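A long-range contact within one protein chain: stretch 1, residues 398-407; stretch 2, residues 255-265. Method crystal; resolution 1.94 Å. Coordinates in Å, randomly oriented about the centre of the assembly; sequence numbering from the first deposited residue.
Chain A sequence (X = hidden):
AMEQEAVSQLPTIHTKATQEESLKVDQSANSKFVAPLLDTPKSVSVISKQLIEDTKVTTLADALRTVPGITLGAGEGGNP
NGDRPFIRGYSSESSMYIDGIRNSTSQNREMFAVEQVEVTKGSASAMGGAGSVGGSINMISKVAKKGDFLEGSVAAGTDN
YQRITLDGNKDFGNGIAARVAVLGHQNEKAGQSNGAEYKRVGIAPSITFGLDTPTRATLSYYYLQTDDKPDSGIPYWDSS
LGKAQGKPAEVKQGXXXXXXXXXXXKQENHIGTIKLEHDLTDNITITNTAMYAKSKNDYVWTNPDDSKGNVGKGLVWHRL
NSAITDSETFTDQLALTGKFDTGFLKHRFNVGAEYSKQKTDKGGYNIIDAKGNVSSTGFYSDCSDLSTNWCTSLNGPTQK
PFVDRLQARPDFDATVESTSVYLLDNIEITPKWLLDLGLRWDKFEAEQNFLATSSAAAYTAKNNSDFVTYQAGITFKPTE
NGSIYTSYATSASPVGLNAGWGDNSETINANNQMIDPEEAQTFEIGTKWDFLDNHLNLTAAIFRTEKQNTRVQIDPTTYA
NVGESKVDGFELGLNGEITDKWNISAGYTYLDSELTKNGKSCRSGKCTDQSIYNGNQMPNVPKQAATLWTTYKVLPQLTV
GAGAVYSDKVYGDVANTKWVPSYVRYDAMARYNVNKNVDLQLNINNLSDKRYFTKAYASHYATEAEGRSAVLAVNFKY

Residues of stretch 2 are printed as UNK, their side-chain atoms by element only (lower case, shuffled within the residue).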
ATOM      1  N   THR A 398      17.269  24.204 -13.285  1.00 16.79           N
ATOM      2  CA  THR A 398      17.171  25.205 -12.250  1.00 21.32           C
ATOM      3  C   THR A 398      15.722  25.597 -12.027  1.00 20.31           C
ATOM      4  O   THR A 398      14.930  25.641 -12.975  1.00 22.59           O
ATOM      5  CB  THR A 398      18.011  26.458 -12.616  1.00 27.69           C
ATOM      6  OG1 THR A 398      17.520  27.017 -13.826  1.00 27.47           O
ATOM      7  CG2 THR A 398      19.463  26.083 -12.820  1.00 29.94           C
ATOM      8  N   GLN A 399      15.367  25.907 -10.781  1.00 20.60           N
ATOM      9  CA  GLN A 399      13.986  26.247 -10.437  1.00 19.92           C
ATOM     10  C   GLN A 399      13.636  27.667 -10.849  1.00 25.10           C
ATOM     11  O   GLN A 399      14.389  28.605 -10.576  1.00 21.97           O
ATOM     12  CB  GLN A 399      13.763  26.056  -8.933  1.00 20.61           C
ATOM     13  CG  GLN A 399      13.765  24.589  -8.536  1.00 19.31           C
ATOM     14  CD  GLN A 399      12.579  23.856  -9.150  1.00 20.71           C
ATOM     15  OE1 GLN A 399      11.489  24.412  -9.259  1.00 22.60           O
ATOM     16  NE2 GLN A 399      12.803  22.635  -9.604  1.00 21.99           N
ATOM     17  N   LYS A 400      12.489  27.812 -11.502  1.00 19.91           N
ATOM     18  CA  LYS A 400      11.994  29.083 -12.053  1.00 20.75           C
ATOM     19  C   LYS A 400      10.577  29.384 -11.610  1.00 24.13           C
ATOM     20  O   LYS A 400       9.853  28.485 -11.179  1.00 23.01           O
ATOM     21  CB  LYS A 400      11.966  29.018 -13.573  1.00 21.67           C
ATOM     22  CG  LYS A 400      13.304  28.764 -14.254  1.00 27.78           C
ATOM     23  CD  LYS A 400      14.219  29.979 -14.174  1.00 35.94           C
ATOM     24  CE  LYS A 400      15.543  29.686 -14.863  1.00 51.02           C
ATOM     25  NZ  LYS A 400      16.554  30.762 -14.643  1.00 65.60           N
ATOM     26  N   PRO A 401      10.149  30.647 -11.740  1.00 24.27           N
ATOM     27  CA  PRO A 401       8.769  30.997 -11.410  1.00 23.13           C
ATOM     28  C   PRO A 401       7.704  30.357 -12.303  1.00 17.77           C
ATOM     29  O   PRO A 401       7.919  30.067 -13.476  1.00 18.28           O
ATOM     30  CB  PRO A 401       8.726  32.549 -11.549  1.00 25.01           C
ATOM     31  CG  PRO A 401      10.154  32.993 -11.512  1.00 27.49           C
ATOM     32  CD  PRO A 401      10.992  31.843 -12.011  1.00 24.81           C
ATOM     33  N   PHE A 402       6.536  30.146 -11.723  1.00 19.59           N
ATOM     34  CA  PHE A 402       5.373  29.737 -12.478  1.00 18.86           C
ATOM     35  C   PHE A 402       4.552  30.990 -12.685  1.00 21.72           C
ATOM     36  O   PHE A 402       4.138  31.602 -11.713  1.00 21.47           O
ATOM     37  CB  PHE A 402       4.575  28.680 -11.683  1.00 16.87           C
ATOM     38  CG  PHE A 402       3.241  28.325 -12.278  1.00 19.30           C
ATOM     39  CD1 PHE A 402       3.160  27.709 -13.524  1.00 20.87           C
ATOM     40  CD2 PHE A 402       2.058  28.582 -11.584  1.00 24.38           C
ATOM     41  CE1 PHE A 402       1.929  27.369 -14.068  1.00 22.08           C
ATOM     42  CE2 PHE A 402       0.822  28.251 -12.126  1.00 24.07           C
ATOM     43  CZ  PHE A 402       0.754  27.639 -13.374  1.00 23.23           C
ATOM     44  N   VAL A 403       4.330  31.389 -13.930  1.00 23.90           N
ATOM     45  CA  VAL A 403       3.671  32.673 -14.161  1.00 27.23           C
ATOM     46  C   VAL A 403       2.309  32.572 -14.797  1.00 28.56           C
ATOM     47  O   VAL A 403       1.662  33.583 -15.005  1.00 29.32           O
ATOM     48  CB  VAL A 403       4.527  33.647 -14.995  1.00 28.17           C
ATOM     49  CG1 VAL A 403       5.884  33.872 -14.317  1.00 33.00           C
ATOM     50  CG2 VAL A 403       4.687  33.144 -16.412  1.00 34.94           C
ATOM     51  N   ASP A 404       1.847  31.359 -15.075  1.00 25.03           N
ATOM     52  CA  ASP A 404       0.475  31.166 -15.517  1.00 24.08           C
ATOM     53  C   ASP A 404      -0.438  31.037 -14.285  1.00 20.98           C
ATOM     54  O   ASP A 404      -0.003  31.280 -13.195  1.00 26.42           O
ATOM     55  CB  ASP A 404       0.395  29.952 -16.430  1.00 24.71           C
ATOM     56  CG  ASP A 404       1.354  30.052 -17.612  1.00 29.93           C
ATOM     57  OD1 ASP A 404       1.156  30.934 -18.463  1.00 26.98           O
ATOM     58  OD2 ASP A 404       2.297  29.243 -17.698  1.00 32.92           O
ATOM     59  N   ARG A 405      -1.688  30.646 -14.477  1.00 21.40           N
ATOM     60  CA  ARG A 405      -2.657  30.550 -13.387  1.00 26.87           C
ATOM     61  C   ARG A 405      -3.298  29.171 -13.411  1.00 22.59           C
ATOM     62  O   ARG A 405      -3.581  28.617 -14.477  1.00 24.29           O
ATOM     63  CB  ARG A 405      -3.758  31.611 -13.610  1.00 29.92           C
ATOM     64  CG  ARG A 405      -4.807  31.731 -12.525  1.00 47.01           C
ATOM     65  CD  ARG A 405      -5.588  33.041 -12.672  1.00 46.89           C
ATOM     66  NE  ARG A 405      -6.183  33.202 -14.001  1.00 37.33           N
ATOM     67  CZ  ARG A 405      -7.366  32.699 -14.355  1.00 44.68           C
ATOM     68  NH1 ARG A 405      -8.086  31.987 -13.489  1.00 41.10           N
ATOM     69  NH2 ARG A 405      -7.828  32.891 -15.583  1.00 47.22           N
ATOM     70  N   LEU A 406      -3.556  28.637 -12.231  1.00 21.98           N
ATOM     71  CA  LEU A 406      -4.298  27.388 -12.077  1.00 21.06           C
ATOM     72  C   LEU A 406      -5.715  27.697 -11.686  1.00 22.93           C
ATOM     73  O   LEU A 406      -5.952  28.567 -10.836  1.00 22.59           O
ATOM     74  CB  LEU A 406      -3.651  26.527 -10.991  1.00 21.70           C
ATOM     75  CG  LEU A 406      -2.254  26.024 -11.350  1.00 24.73           C
ATOM     76  CD1 LEU A 406      -1.647  25.254 -10.218  1.00 28.56           C
ATOM     77  CD2 LEU A 406      -2.227  25.182 -12.609  1.00 27.21           C
ATOM     78  N   GLN A 407      -6.673  26.993 -12.275  1.00 18.83           N
ATOM     79  CA  GLN A 407      -8.047  27.169 -11.863  1.00 23.31           C
ATOM     80  C   GLN A 407      -8.735  25.836 -11.662  1.00 19.82           C
ATOM     81  O   GLN A 407      -8.722  24.987 -12.542  1.00 19.76           O
ATOM     82  CB  GLN A 407      -8.804  27.959 -12.927  1.00 31.97           C
ATOM     83  CG  GLN A 407     -10.263  28.196 -12.617  1.00 41.68           C
ATOM     84  CD  GLN A 407     -10.825  29.358 -13.412  1.00 55.81           C
ATOM     85  OE1 GLN A 407     -10.566  30.519 -13.103  1.00 60.79           O
ATOM     86  NE2 GLN A 407     -11.579  29.048 -14.451  1.00 53.12           N
ATOM     87  N   UNK A 255      18.460  14.264  -9.477  1.00 19.72           N
ATOM     88  CA  UNK A 255      17.946  15.348 -10.321  1.00 19.38           C
ATOM     89  C   UNK A 255      16.419  15.450 -10.187  1.00 20.64           C
ATOM     90  O   UNK A 255      15.706  14.436 -10.227  1.00 18.77           O
ATOM     91  o   UNK A 255      19.788  15.142 -11.899  1.00 21.13           O
ATOM     92  c   UNK A 255      17.769  16.223 -12.673  1.00 22.47           C
ATOM     93  c   UNK A 255      18.349  15.140 -11.791  1.00 22.18           C
ATOM     94  N   UNK A 256      15.925  16.669 -10.012  1.00 17.06           N
ATOM     95  CA  UNK A 256      14.485  16.918  -9.840  1.00 17.75           C
ATOM     96  C   UNK A 256      13.911  17.713 -10.986  1.00 17.91           C
ATOM     97  O   UNK A 256      14.356  18.837 -11.238  1.00 20.19           O
ATOM     98  c   UNK A 256      12.371  19.335  -8.195  1.00 17.88           C
ATOM     99  c   UNK A 256      11.903  17.019  -7.854  1.00 18.34           C
ATOM    100  c   UNK A 256      10.599  17.343  -7.505  1.00 17.45           C
ATOM    101  c   UNK A 256      12.815  18.011  -8.208  1.00 17.09           C
ATOM    102  c   UNK A 256      10.190  18.669  -7.494  1.00 17.96           C
ATOM    103  c   UNK A 256      14.252  17.684  -8.544  1.00 19.79           C
ATOM    104  c   UNK A 256      11.085  19.663  -7.850  1.00 18.78           C
ATOM    105  o   UNK A 256       8.893  19.032  -7.152  1.00 17.16           O
ATOM    106  N   UNK A 257      12.916  17.143 -11.663  1.00 17.17           N
ATOM    107  CA  UNK A 257      12.259  17.787 -12.782  1.00 16.33           C
ATOM    108  C   UNK A 257      10.923  18.417 -12.475  1.00 16.64           C
ATOM    109  O   UNK A 257      10.234  18.907 -13.384  1.00 16.39           O
ATOM    110  c   UNK A 257      14.320  17.237 -15.012  1.00 18.87           C
ATOM    111  c   UNK A 257      13.408  16.328 -14.490  1.00 17.51           C
ATOM    112  c   UNK A 257      13.790  14.978 -14.431  1.00 16.58           C
ATOM    113  o   UNK A 257      17.106  15.070 -15.928  1.00 17.87           O
ATOM    114  c   UNK A 257      12.108  16.787 -13.940  1.00 17.41           C
ATOM    115  c   UNK A 257      15.884  15.481 -15.460  1.00 21.53           C
ATOM    116  c   UNK A 257      15.002  14.556 -14.940  1.00 17.62           C
ATOM    117  c   UNK A 257      15.541  16.818 -15.510  1.00 18.02           C
ATOM    118  N   UNK A 258      10.549  18.449 -11.199  1.00 16.96           N
ATOM    119  CA  UNK A 258       9.360  19.149 -10.798  1.00 16.74           C
ATOM    120  C   UNK A 258       9.540  20.667 -10.846  1.00 17.34           C
ATOM    121  O   UNK A 258      10.645  21.174 -11.047  1.00 20.15           O
ATOM    122  N   UNK A 259       8.444  21.371 -10.655  1.00 16.99           N
ATOM    123  CA  UNK A 259       8.389  22.820 -10.804  1.00 17.54           C
ATOM    124  C   UNK A 259       7.877  23.368  -9.481  1.00 19.27           C
ATOM    125  O   UNK A 259       6.671  23.426  -9.240  1.00 18.93           O
ATOM    126  c   UNK A 259       5.635  25.121 -15.700  1.00 19.75           C
ATOM    127  c   UNK A 259       6.102  24.363 -14.639  1.00 17.35           C
ATOM    128  c   UNK A 259       7.075  26.393 -13.735  1.00 17.57           C
ATOM    129  c   UNK A 259       7.470  24.544 -12.453  1.00 16.84           C
ATOM    130  c   UNK A 259       7.476  23.144 -11.964  1.00 17.51           C
ATOM    131  n   UNK A 259       7.830  26.761 -12.654  1.00 17.95           N
ATOM    132  c   UNK A 259       8.056  25.646 -11.876  1.00 17.33           C
ATOM    133  c   UNK A 259       6.828  24.999 -13.628  1.00 19.19           C
ATOM    134  c   UNK A 259       5.879  26.516 -15.767  1.00 16.75           C
ATOM    135  c   UNK A 259       6.597  27.155 -14.799  1.00 17.78           C
ATOM    136  N   UNK A 260       8.802  23.749  -8.608  1.00 19.58           N
ATOM    137  CA  UNK A 260       8.447  23.986  -7.228  1.00 21.73           C
ATOM    138  C   UNK A 260       7.511  25.144  -7.003  1.00 23.69           C
ATOM    139  O   UNK A 260       6.694  25.089  -6.067  1.00 21.47           O
ATOM    140  c   UNK A 260       9.685  24.086  -6.337  1.00 24.20           C
ATOM    141  c   UNK A 260      10.403  22.752  -6.264  1.00 29.20           C
ATOM    142  c   UNK A 260      11.595  22.798  -5.349  1.00 28.50           C
ATOM    143  c   UNK A 260      11.197  22.720  -3.907  1.00 27.46           C
ATOM    144  n   UNK A 260      12.378  22.306  -3.134  1.00 24.96           N
ATOM    145  N   UNK A 261       7.574  26.159  -7.863  1.00 20.89           N
ATOM    146  CA  UNK A 261       6.676  27.304  -7.754  1.00 20.02           C
ATOM    147  C   UNK A 261       5.264  26.963  -8.227  1.00 23.32           C
ATOM    148  O   UNK A 261       4.344  27.738  -7.990  1.00 22.12           O
ATOM    149  c   UNK A 261       6.609  29.837  -8.115  1.00 24.92           C
ATOM    150  o   UNK A 261       6.198  30.650  -8.964  1.00 21.32           O
ATOM    151  o   UNK A 261       6.517  30.048  -6.905  1.00 22.91           O
ATOM    152  c   UNK A 261       7.204  28.491  -8.571  1.00 20.95           C
ATOM    153  N   UNK A 262       5.105  25.847  -8.950  1.00 18.59           N
ATOM    154  CA  UNK A 262       3.794  25.429  -9.480  1.00 17.54           C
ATOM    155  C   UNK A 262       3.185  24.236  -8.709  1.00 17.93           C
ATOM    156  O   UNK A 262       1.981  24.193  -8.439  1.00 18.77           O
ATOM    157  n   UNK A 262       3.321  22.660 -12.809  1.00 16.31           N
ATOM    158  c   UNK A 262       3.946  25.009 -10.927  1.00 18.88           C
ATOM    159  c   UNK A 262       3.591  21.842 -13.824  1.00 17.35           C
ATOM    160  c   UNK A 262       2.635  24.725 -11.629  1.00 17.37           C
ATOM    161  n   UNK A 262       3.458  22.248 -15.082  1.00 18.86           N
ATOM    162  n   UNK A 262       3.986  20.600 -13.581  1.00 16.75           N
ATOM    163  c   UNK A 262       2.836  24.029 -12.947  1.00 20.59           C
ATOM    164  N   UNK A 263       4.030  23.254  -8.431  1.00 16.24           N
ATOM    165  CA  UNK A 263       3.611  21.931  -7.969  1.00 17.58           C
ATOM    166  C   UNK A 263       3.358  21.963  -6.461  1.00 19.67           C
ATOM    167  O   UNK A 263       3.976  22.741  -5.732  1.00 20.46           O
ATOM    168  c   UNK A 263       4.706  20.900  -8.233  1.00 16.12           C
ATOM    169  c   UNK A 263       4.979  20.658  -9.726  1.00 18.09           C
ATOM    170  o   UNK A 263       4.169  21.043 -10.611  1.00 17.36           O
ATOM    171  o   UNK A 263       6.008  20.010  -9.989  1.00 15.78           O
ATOM    172  N   UNK A 264       2.468  21.108  -5.992  1.00 17.07           N
ATOM    173  CA  UNK A 264       2.171  21.025  -4.558  1.00 16.19           C
ATOM    174  C   UNK A 264       1.368  19.758  -4.317  1.00 14.86           C
ATOM    175  O   UNK A 264       0.795  19.186  -5.241  1.00 14.53           O
ATOM    176  c   UNK A 264      -2.324  21.882  -4.918  1.00 19.98           C
ATOM    177  c   UNK A 264       1.370  22.250  -4.061  1.00 18.18           C
ATOM    178  c   UNK A 264      -2.404  22.626  -6.071  1.00 20.11           C
ATOM    179  c   UNK A 264      -1.110  21.785  -4.247  1.00 21.04           C
ATOM    180  c   UNK A 264      -0.077  23.138  -5.910  1.00 18.98           C
ATOM    181  c   UNK A 264      -1.291  23.270  -6.555  1.00 20.18           C
ATOM    182  c   UNK A 264       0.031  22.406  -4.751  1.00 17.55           C
ATOM    183  N   UNK A 265       1.300  19.340  -3.066  1.00 14.51           N
ATOM    184  CA  UNK A 265       0.346  18.310  -2.696  1.00 16.08           C
ATOM    185  C   UNK A 265      -0.039  18.482  -1.261  1.00 15.68           C
ATOM    186  O   UNK A 265       0.815  18.583  -0.381  1.00 15.49           O
ATOM    187  n   UNK A 265      -0.820  13.728  -3.663  1.00 15.49           N
ATOM    188  c   UNK A 265      -0.021  15.756  -2.539  1.00 17.49           C
ATOM    189  o   UNK A 265       1.398  14.207  -3.714  1.00 20.49           O
ATOM    190  c   UNK A 265       0.923  16.904  -2.924  1.00 16.97           C
ATOM    191  c   UNK A 265       0.252  14.486  -3.347  1.00 20.87           C
TER
HETATM  192  O   HOH W   1      10.153  26.646  -9.267  1.00 17.64           O

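Position 255 carries three side-chain atoms, one carbon bearing an oxygen and a carbon; chi1 is -61° and nothing of stretch 1 lies within reach. The branching at the first carbon identifies Thr255.

At position 256 one carbon leads to a six-carbon ring bearing an oxygen, which is Tyr256. Gln399 NE2 approaches the ring edge, near its plane, 3.6 Å from Tyr256 CD2.

Position 257 repeats that atom set, a six-membered carbon ring with one oxygen, but its CA-to-CB bond points away and its side chain stays 7.3 Å or more from stretch 1. It is Tyr257.

Position 258 has no side-chain atoms and is therefore Gly258. An ideal CB here would lie 2.3 Å from Tyr256 OH, a clash. Its carbonyl serves the contact: Gln399 NE2 donates to Gly258 O at 3.0 Å, with a nearly linear angle of 177°.

Position 259 shows one carbon followed by fused five- and six-membered rings holding eight carbons and one nitrogen, an indole, so it is Trp259. Its NE1 makes a weak hydrogen bond to Lys400 O, 3.0 Å long but bent to 133°. The backbone turns back here, for Trp259 O accepts from the N atoms of positions 262 and 263.

Position 260 has four carbons in a row ending in nitrogen: Lys260. The terminal amine leads away and is bonded elsewhere in the structure, whereas the backbone Lys260 N donates to Gln399 OE1 at 2.8 Å and 168°.

At position 261 the side chain is two carbons, the second carrying two oxygens, and the CA-to-CB bond points toward stretch 1. That carboxylate is Asp261, and its OD2 accepts from Phe402 N at 2.8 Å and 174°.

Position 262 has three carbons, a nitrogen, then a carbon carrying two more nitrogens. This guanidinium belongs to Arg262. Its CG sits 3.5 Å from the Phe402 ring centroid, only 9° off the normal, a CH-pi contact over one face.

Position 263 is again two carbons, the second with two oxygens, but directed away at CB: Asp263. Its OD1 forms a salt bridge with Arg262 NE at 2.9 Å, and Asp263 OD2 accepts from Trp259 N at 2.9 Å, bracing the turn.

Position 264 has one carbon and a six-carbon ring without oxygen, hence Phe264; Leu406 CD1 meets its edge at CE2, 4.2 Å away.

Position 265 has three carbons, the third carrying an oxygen and a nitrogen, out of reach of stretch 1: Gln265.

The contact, burying 523 Å² in total, works by polar matching beside aromatic packing. The Gln399 amide answers a carbonyl and an amide of the turn, and water 1 adds a bridge, donating to Gln399 OE1 (2.6 Å) and Lys400 O (2.7 Å) while accepting from Asp261 N (3.0 Å). Beyond it, Phe402 turns its edge to the Trp259 face, with the ring and the six-membered ring 5.2 Å apart at their centroids and their planes at 89°, while Arg262 covers a Phe402 face.

Stretch 2 255-265: TYYGWKDRDFQ
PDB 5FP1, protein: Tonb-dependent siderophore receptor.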